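PDB 3IP1: scyllo-inosose 3-dehydrogenase from Thermotoga maritima, which catalyses the NAD(+)-dependent oxidation of scyllo-inosose to 3-dehydro-scyllo-inosose, using zinc as cofactor, and probably serves in the breakdown of myo-inositol. Local coordinates for residues E195-A200 with M361-I366; V199-V204 with F350-S355; G96-G101 with L389-M394. One frame throughout, in Å; residues are numbered along the deposited sequence.

Interaction 1. Residues E195-A200 with M361-I366. With CD (cadmium ion), chain F.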
# COMPACT_ATOMS: atom_id res chain seq x y z
N GLU A 195 4.42 -24.81 8.01
CA GLU A 195 3.93 -23.99 9.11
C GLU A 195 5.00 -23.02 9.66
O GLU A 195 4.78 -21.81 9.66
CB GLU A 195 3.27 -24.86 10.20
CG GLU A 195 2.46 -24.10 11.25
CD GLU A 195 3.27 -23.63 12.45
OE1 GLU A 195 4.42 -24.05 12.63
OE2 GLU A 195 2.75 -22.81 13.23
N PRO A 196 6.15 -23.54 10.14
CA PRO A 196 7.14 -22.55 10.62
C PRO A 196 7.67 -21.62 9.50
O PRO A 196 8.04 -20.47 9.78
CB PRO A 196 8.28 -23.42 11.17
CG PRO A 196 8.09 -24.79 10.53
CD PRO A 196 6.59 -24.93 10.38
N THR A 197 7.70 -22.10 8.26
CA THR A 197 8.20 -21.28 7.16
C THR A 197 7.19 -20.15 6.91
O THR A 197 7.58 -19.02 6.58
CB THR A 197 8.48 -22.11 5.87
OG1 THR A 197 9.44 -23.15 6.16
CG2 THR A 197 9.01 -21.22 4.71
N SER A 198 5.91 -20.47 7.10
CA SER A 198 4.81 -19.51 6.91
C SER A 198 4.74 -18.47 8.02
O SER A 198 4.28 -17.36 7.79
CB SER A 198 3.46 -20.25 6.80
OG SER A 198 3.44 -21.05 5.62
N VAL A 199 5.17 -18.85 9.22
CA VAL A 199 5.33 -17.88 10.30
C VAL A 199 6.34 -16.79 9.87
O VAL A 199 6.05 -15.60 9.99
CB VAL A 199 5.79 -18.55 11.63
CG1 VAL A 199 6.26 -17.50 12.65
CG2 VAL A 199 4.66 -19.43 12.23
N ALA A 200 7.51 -17.22 9.40
CA ALA A 200 8.54 -16.32 8.88
C ALA A 200 7.99 -15.52 7.69
O ALA A 200 8.18 -14.30 7.60
CB ALA A 200 9.77 -17.12 8.44
N MSE A 361 13.16 -23.74 -3.24
CA MSE A 361 13.50 -23.37 -1.87
C MSE A 361 13.30 -24.55 -0.92
O MSE A 361 12.17 -24.84 -0.48
CB MSE A 361 12.69 -22.15 -1.40
CG MSE A 361 13.16 -21.55 -0.07
SE MSE A 361 11.92 -20.16 0.56
CE MSE A 361 10.51 -21.33 1.24
N ASP A 362 14.40 -25.21 -0.60
CA ASP A 362 14.40 -26.45 0.18
C ASP A 362 14.72 -26.21 1.67
O ASP A 362 15.88 -26.08 2.07
CB ASP A 362 15.41 -27.44 -0.42
CG ASP A 362 15.45 -28.76 0.33
OD1 ASP A 362 14.57 -29.01 1.17
OD2 ASP A 362 16.38 -29.56 0.07
N MSE A 363 13.68 -26.21 2.49
CA MSE A 363 13.86 -25.99 3.92
C MSE A 363 14.30 -27.26 4.68
O MSE A 363 14.65 -27.17 5.85
CB MSE A 363 12.58 -25.42 4.55
CG MSE A 363 12.21 -24.04 4.07
SE MSE A 363 13.56 -22.73 4.53
CE MSE A 363 13.67 -23.05 6.44
N THR A 364 14.27 -28.41 4.02
CA THR A 364 14.60 -29.69 4.68
C THR A 364 16.05 -29.72 5.17
O THR A 364 16.39 -30.52 6.05
CB THR A 364 14.30 -30.96 3.81
OG1 THR A 364 15.19 -31.01 2.68
CG2 THR A 364 12.85 -30.96 3.34
N LYS A 365 16.87 -28.81 4.65
CA LYS A 365 18.25 -28.68 5.09
C LYS A 365 18.38 -28.43 6.60
O LYS A 365 19.42 -28.69 7.18
CB LYS A 365 18.97 -27.54 4.34
CG LYS A 365 19.04 -27.71 2.82
CD LYS A 365 19.98 -26.67 2.23
CE LYS A 365 20.35 -26.99 0.79
NZ LYS A 365 19.40 -26.37 -0.17
N ILE A 366 17.32 -27.93 7.22
CA ILE A 366 17.38 -27.60 8.64
C ILE A 366 17.03 -28.75 9.58
O ILE A 366 17.23 -28.65 10.80
CB ILE A 366 16.55 -26.33 8.99
CG1 ILE A 366 15.06 -26.66 9.10
CG2 ILE A 366 16.88 -25.17 8.01
CD1 ILE A 366 14.25 -25.62 9.88
CD CD F . 5.43 -24.11 15.13
O HOH W 1 6.62 -22.25 14.31
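At the domain junction of this zinc-containing alcohol dehydrogenase, T197 on the helix 194-207, whose first turn carries E195, a ligand of the first of the two zinc sites, meets M361 and M363 in the loop that leads out of the helix 349-358 toward the strand 369-371. Both methionines are selenomethionines. This is a small, buried van der Waals contact, with T197 giving more than half of the 101 Å² involved. Its two branches divide the work. The methyl CG2, anti to the backbone N (chi1 -58° places OG1 beside that nitrogen), points out from the helix and meets the terminal methyl CE of M361 tip to tip at 3.8 Å. The hydroxyl branch lies against the M363 chain, with T197 OG1 3.6 Å from M363 CG. That oxygen is not left to a hydrocarbon partner, because it is hydrogen-bonded to the L193 carbonyl, a turn earlier in the chain. M361 runs straight to its selenium and bends at the last torsion (chi3 77°), which turns CE to the threonine methyl, while M363 is folded at chi2 and chi3 and rests on A231 of the helix 224-235.

Between the two selenomethionines, D362 starts an Asx turn: its OD1 accepts from T364 N at 2.9 Å. The same D362 OD1 also takes a bond from T364 OG1 at 2.6 Å, and R186 grips both side chains from outside. Two residues before T197, E195 faces the metal, its OE1 2.7 Å from the cadmium ion that occupies the site in this crystal, where water 1 lies 2.4 Å from the same ion.

Interaction 2. Residues V199-V204 with F350-S355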
# COMPACT_ATOMS: atom_id res chain seq x y z
N VAL A 199 5.17 -18.85 9.22
CA VAL A 199 5.33 -17.88 10.30
C VAL A 199 6.34 -16.79 9.87
O VAL A 199 6.05 -15.60 9.99
CB VAL A 199 5.79 -18.55 11.63
CG1 VAL A 199 6.26 -17.50 12.65
CG2 VAL A 199 4.66 -19.43 12.23
N ALA A 200 7.51 -17.22 9.40
CA ALA A 200 8.54 -16.32 8.88
C ALA A 200 7.99 -15.52 7.69
O ALA A 200 8.18 -14.30 7.60
CB ALA A 200 9.77 -17.12 8.44
N TYR A 201 7.30 -16.20 6.79
CA TYR A 201 6.76 -15.55 5.60
C TYR A 201 5.78 -14.44 5.98
O TYR A 201 5.88 -13.34 5.47
CB TYR A 201 6.10 -16.58 4.68
CG TYR A 201 5.77 -16.09 3.28
CD1 TYR A 201 4.69 -15.23 3.06
CD2 TYR A 201 6.51 -16.53 2.17
CE1 TYR A 201 4.37 -14.79 1.76
CE2 TYR A 201 6.19 -16.12 0.88
CZ TYR A 201 5.12 -15.24 0.68
OH TYR A 201 4.79 -14.81 -0.59
N ASN A 202 4.84 -14.75 6.88
CA ASN A 202 3.88 -13.77 7.38
C ASN A 202 4.61 -12.58 8.02
O ASN A 202 4.23 -11.42 7.83
CB ASN A 202 2.94 -14.42 8.40
CG ASN A 202 1.84 -13.46 8.90
OD1 ASN A 202 0.97 -13.04 8.15
ND2 ASN A 202 1.87 -13.15 10.20
N ALA A 203 5.68 -12.87 8.74
CA ALA A 203 6.41 -11.84 9.43
C ALA A 203 7.14 -10.91 8.47
O ALA A 203 7.09 -9.71 8.65
CB ALA A 203 7.37 -12.47 10.44
N VAL A 204 7.79 -11.45 7.44
CA VAL A 204 8.62 -10.59 6.57
C VAL A 204 7.95 -10.04 5.29
O VAL A 204 8.33 -8.94 4.82
CB VAL A 204 10.00 -11.22 6.21
CG1 VAL A 204 10.79 -11.49 7.48
CG2 VAL A 204 9.86 -12.49 5.38
N PHE A 350 0.37 -19.87 3.12
CA PHE A 350 0.61 -21.31 2.98
C PHE A 350 0.84 -21.73 1.53
O PHE A 350 1.84 -22.34 1.25
CB PHE A 350 -0.50 -22.18 3.62
CG PHE A 350 -0.12 -22.80 4.95
CD1 PHE A 350 0.32 -22.01 6.02
CD2 PHE A 350 -0.24 -24.18 5.15
CE1 PHE A 350 0.65 -22.56 7.25
CE2 PHE A 350 0.10 -24.76 6.39
CZ PHE A 350 0.54 -23.96 7.44
N PRO A 351 -0.09 -21.39 0.60
CA PRO A 351 0.13 -21.95 -0.73
C PRO A 351 1.30 -21.32 -1.45
O PRO A 351 1.95 -21.99 -2.26
CB PRO A 351 -1.20 -21.69 -1.46
CG PRO A 351 -1.88 -20.61 -0.69
CD PRO A 351 -1.44 -20.79 0.73
N ARG A 352 1.61 -20.07 -1.16
CA ARG A 352 2.79 -19.48 -1.77
C ARG A 352 4.07 -20.09 -1.19
O ARG A 352 5.04 -20.26 -1.92
CB ARG A 352 2.82 -17.95 -1.60
CG ARG A 352 1.91 -17.16 -2.55
CD ARG A 352 2.03 -15.67 -2.23
NE ARG A 352 1.13 -14.81 -3.00
CZ ARG A 352 -0.03 -14.34 -2.54
NH1 ARG A 352 -0.48 -14.66 -1.33
NH2 ARG A 352 -0.76 -13.56 -3.32
N VAL A 353 4.08 -20.38 0.11
CA VAL A 353 5.23 -21.07 0.70
C VAL A 353 5.43 -22.44 0.03
O VAL A 353 6.54 -22.84 -0.26
CB VAL A 353 5.12 -21.23 2.23
CG1 VAL A 353 6.17 -22.27 2.75
CG2 VAL A 353 5.29 -19.87 2.91
N ILE A 354 4.32 -23.13 -0.24
CA ILE A 354 4.35 -24.42 -0.94
C ILE A 354 4.93 -24.28 -2.37
O ILE A 354 5.81 -25.05 -2.77
CB ILE A 354 2.96 -25.13 -0.90
CG1 ILE A 354 2.63 -25.54 0.54
CG2 ILE A 354 2.93 -26.33 -1.86
CD1 ILE A 354 1.11 -25.70 0.87
N SER A 355 4.44 -23.28 -3.12
CA SER A 355 4.94 -23.02 -4.49
C SER A 355 6.41 -22.68 -4.48
O SER A 355 7.15 -23.11 -5.35
CB SER A 355 4.17 -21.89 -5.17
OG SER A 355 2.83 -22.29 -5.34
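Y201, V353 and R352 carry this helix-to-helix contact, in which the helix 194-207 packs against the helix 349-358; the latter follows strand 337-340, an outermost strand of the six-stranded parallel sheet of the Rossmann-type coenzyme domain. The backbones come nearest at Y201 and V353, whose CA atoms are 7.5 Å apart, and the tyrosine accounts for about half of the 151 Å² buried.

With CG anti to its backbone N (chi1 -167°), the phenol leaves its own helix and runs across the neighbouring one. V353 slides past it in the opposite direction and offers one branch: CG2 sits 3.6 Å from Y201 CD2 and 3.8 Å from Y201 CB, an oblique approach that grips the root of the ring. The other branch, CG1, is turned toward T197, one turn back on the tyrosine's helix.

Further out, R352 crosses the phenol at about a right angle. Its chain is extended from CG to NE, so that methylene carbons pass the hydroxyl while the guanidinium goes on beyond it, its plane only 18° from that of the ring.

Both polar ends are answered by a second subunit, so this intrachain pair also builds part of an oligomer interface. Y201 OH is hydrogen-bonded to the carbonyl of P213 of that subunit, and R352 NE forms a salt bridge with D215 of the same subunit. The arginine thus meets the tyrosine through carbon: R352 CD lies 3.3 Å and R352 CB 3.8 Å from Y201 OH.

Interaction 3. Residues G96-G101 with L389-M394. With CD (cadmium ion), chain F.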
# COMPACT_ATOMS: atom_id res chain seq x y z
N GLY A 96 1.83 -31.57 18.71
CA GLY A 96 2.29 -31.63 17.32
C GLY A 96 1.44 -30.78 16.40
O GLY A 96 0.22 -30.98 16.29
N HIS A 97 2.09 -29.82 15.72
CA HIS A 97 1.36 -28.89 14.84
C HIS A 97 2.14 -28.50 13.57
O HIS A 97 1.66 -27.70 12.78
CB HIS A 97 0.92 -27.65 15.62
CG HIS A 97 2.06 -26.84 16.13
ND1 HIS A 97 2.54 -26.97 17.41
CD2 HIS A 97 2.82 -25.89 15.53
CE1 HIS A 97 3.56 -26.13 17.58
NE2 HIS A 97 3.75 -25.48 16.45
N GLU A 98 3.32 -29.08 13.38
CA GLU A 98 4.11 -28.81 12.19
C GLU A 98 4.16 -30.07 11.35
O GLU A 98 5.15 -30.81 11.37
CB GLU A 98 5.53 -28.39 12.57
CG GLU A 98 5.63 -27.11 13.35
CD GLU A 98 7.06 -26.80 13.78
OE1 GLU A 98 7.97 -27.60 13.48
OE2 GLU A 98 7.27 -25.76 14.43
N PHE A 99 3.11 -30.32 10.58
CA PHE A 99 2.93 -31.67 10.05
C PHE A 99 2.46 -31.76 8.61
O PHE A 99 1.92 -30.79 8.05
CB PHE A 99 1.96 -32.44 10.94
CG PHE A 99 0.51 -32.19 10.61
CD1 PHE A 99 -0.12 -31.03 11.04
CD2 PHE A 99 -0.22 -33.13 9.88
CE1 PHE A 99 -1.47 -30.79 10.74
CE2 PHE A 99 -1.56 -32.92 9.58
CZ PHE A 99 -2.19 -31.74 10.00
N SER A 100 2.64 -32.95 8.05
CA SER A 100 2.08 -33.33 6.75
C SER A 100 1.67 -34.82 6.78
O SER A 100 2.00 -35.57 7.73
CB SER A 100 3.10 -33.11 5.65
OG SER A 100 4.22 -33.94 5.94
N GLY A 101 0.94 -35.25 5.76
CA GLY A 101 0.45 -36.61 5.70
C GLY A 101 -0.45 -36.80 4.51
O GLY A 101 -0.45 -35.99 3.58
N LEU A 389 20.75 -29.61 18.14
CA LEU A 389 19.58 -29.99 17.35
C LEU A 389 18.74 -28.77 16.93
O LEU A 389 18.03 -28.19 17.75
CB LEU A 389 18.74 -31.01 18.12
CG LEU A 389 19.46 -32.26 18.62
CD1 LEU A 389 18.64 -32.97 19.71
CD2 LEU A 389 19.85 -33.22 17.50
N VAL A 390 18.82 -28.39 15.66
CA VAL A 390 18.05 -27.24 15.13
C VAL A 390 16.56 -27.56 15.01
O VAL A 390 15.69 -26.80 15.47
CB VAL A 390 18.60 -26.75 13.75
CG1 VAL A 390 17.88 -25.51 13.26
CG2 VAL A 390 20.08 -26.48 13.84
N LYS A 391 16.27 -28.70 14.39
CA LYS A 391 14.92 -29.17 14.19
C LYS A 391 14.93 -30.68 14.19
O LYS A 391 15.72 -31.32 13.47
CB LYS A 391 14.34 -28.61 12.88
CG LYS A 391 13.02 -29.25 12.39
CD LYS A 391 11.81 -28.88 13.25
CE LYS A 391 11.55 -27.38 13.21
NZ LYS A 391 10.48 -27.01 14.16
N VAL A 392 14.03 -31.24 15.00
CA VAL A 392 13.83 -32.68 15.14
C VAL A 392 12.43 -32.97 14.66
O VAL A 392 11.49 -32.31 15.06
CB VAL A 392 13.98 -33.13 16.62
CG1 VAL A 392 13.49 -34.57 16.83
CG2 VAL A 392 15.43 -32.99 17.07
N THR A 393 12.31 -33.99 13.80
CA THR A 393 11.04 -34.28 13.13
C THR A 393 10.63 -35.75 13.26
O THR A 393 11.40 -36.65 12.89
CB THR A 393 11.16 -33.94 11.61
OG1 THR A 393 11.63 -32.59 11.46
CG2 THR A 393 9.83 -34.11 10.89
N MSE A 394 9.41 -35.97 13.75
CA MSE A 394 8.79 -37.30 13.70
C MSE A 394 8.56 -37.74 12.26
O MSE A 394 7.99 -37.02 11.46
CB MSE A 394 7.46 -37.30 14.44
CG MSE A 394 6.97 -38.71 14.71
SE MSE A 394 5.09 -38.76 15.19
CE MSE A 394 4.32 -38.56 13.42
CD CD F . 5.43 -24.11 15.13
O HOH W 2 9.79 -24.48 14.57
O HOH W 1 6.62 -22.25 14.31
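The two backbones, the segment entering strand 98-106 and the approach to the strand 392-395, stand well apart, their CA atoms coming no nearer than 8.9 Å at E98 and T393. The gap is bridged by E98 and K391, which reach toward each other from opposite directions. The glutamate is extended beyond CG, whereas the lysine is folded at chi2 and chi3 (71° and 62°), a double bend that brings its ammonium group up to the carboxylate.

K391 NZ donates at 2.7 Å to E98 OE1, which accepts through its syn lone pair, on the side of OE2, and the pair is a buried salt bridge. Water 2 closes a second path: it donates to E98 OE2 and accepts from K391 NZ. The carbonyl of I67 also takes a hydrogen bond, so that the ammonium group has three partners: E98 OE1, water 2 and this carbonyl.

The other carboxylate oxygen turns to the metal, E98 OE2 lying 2.6 Å from the cadmium ion. H97 binds the same ion through NE2 at 2.5 Å, with the metal at the ring edge and in its plane. Water 1 and E195 OE1 complete the ligands found here, while C68 stands close by and is a zinc ligand of this site in a structure of this protein. K391 is therefore a second-shell residue: it holds one oxygen of a metal-binding carboxylate and probably helps to orient the other toward the ion.

In the mixed sheet, the strand 57-66 runs antiparallel to both 98-106 and 392-395 and lies between them, so the salt bridge spans a central strand at its end; T393 packs on the helix 185-192, and V390 leans on the helix 248-257 of the coenzyme domain.

How the interactions relate
Interactions 1 and 3, with centres 11 Å apart, meet at the cadmium ion, in the site that binds zinc in this enzyme, and share water 1, one supplying E195 and the other H97 and E98; I366 O also lies 3.6 Å from K391 CB. These two illustrate how a metal site between domains is assembled from distant parts of a chain. Interactions 1 and 2 follow one another along the helix 194-207, sharing V199 and A200, and pack together where T197 CG2 is 3.6 Å from V353 CG1. Interaction 2, its centre about 17 Å from that of interaction 3, does not touch it: the shared helix leads from the metal toward the subunit interface.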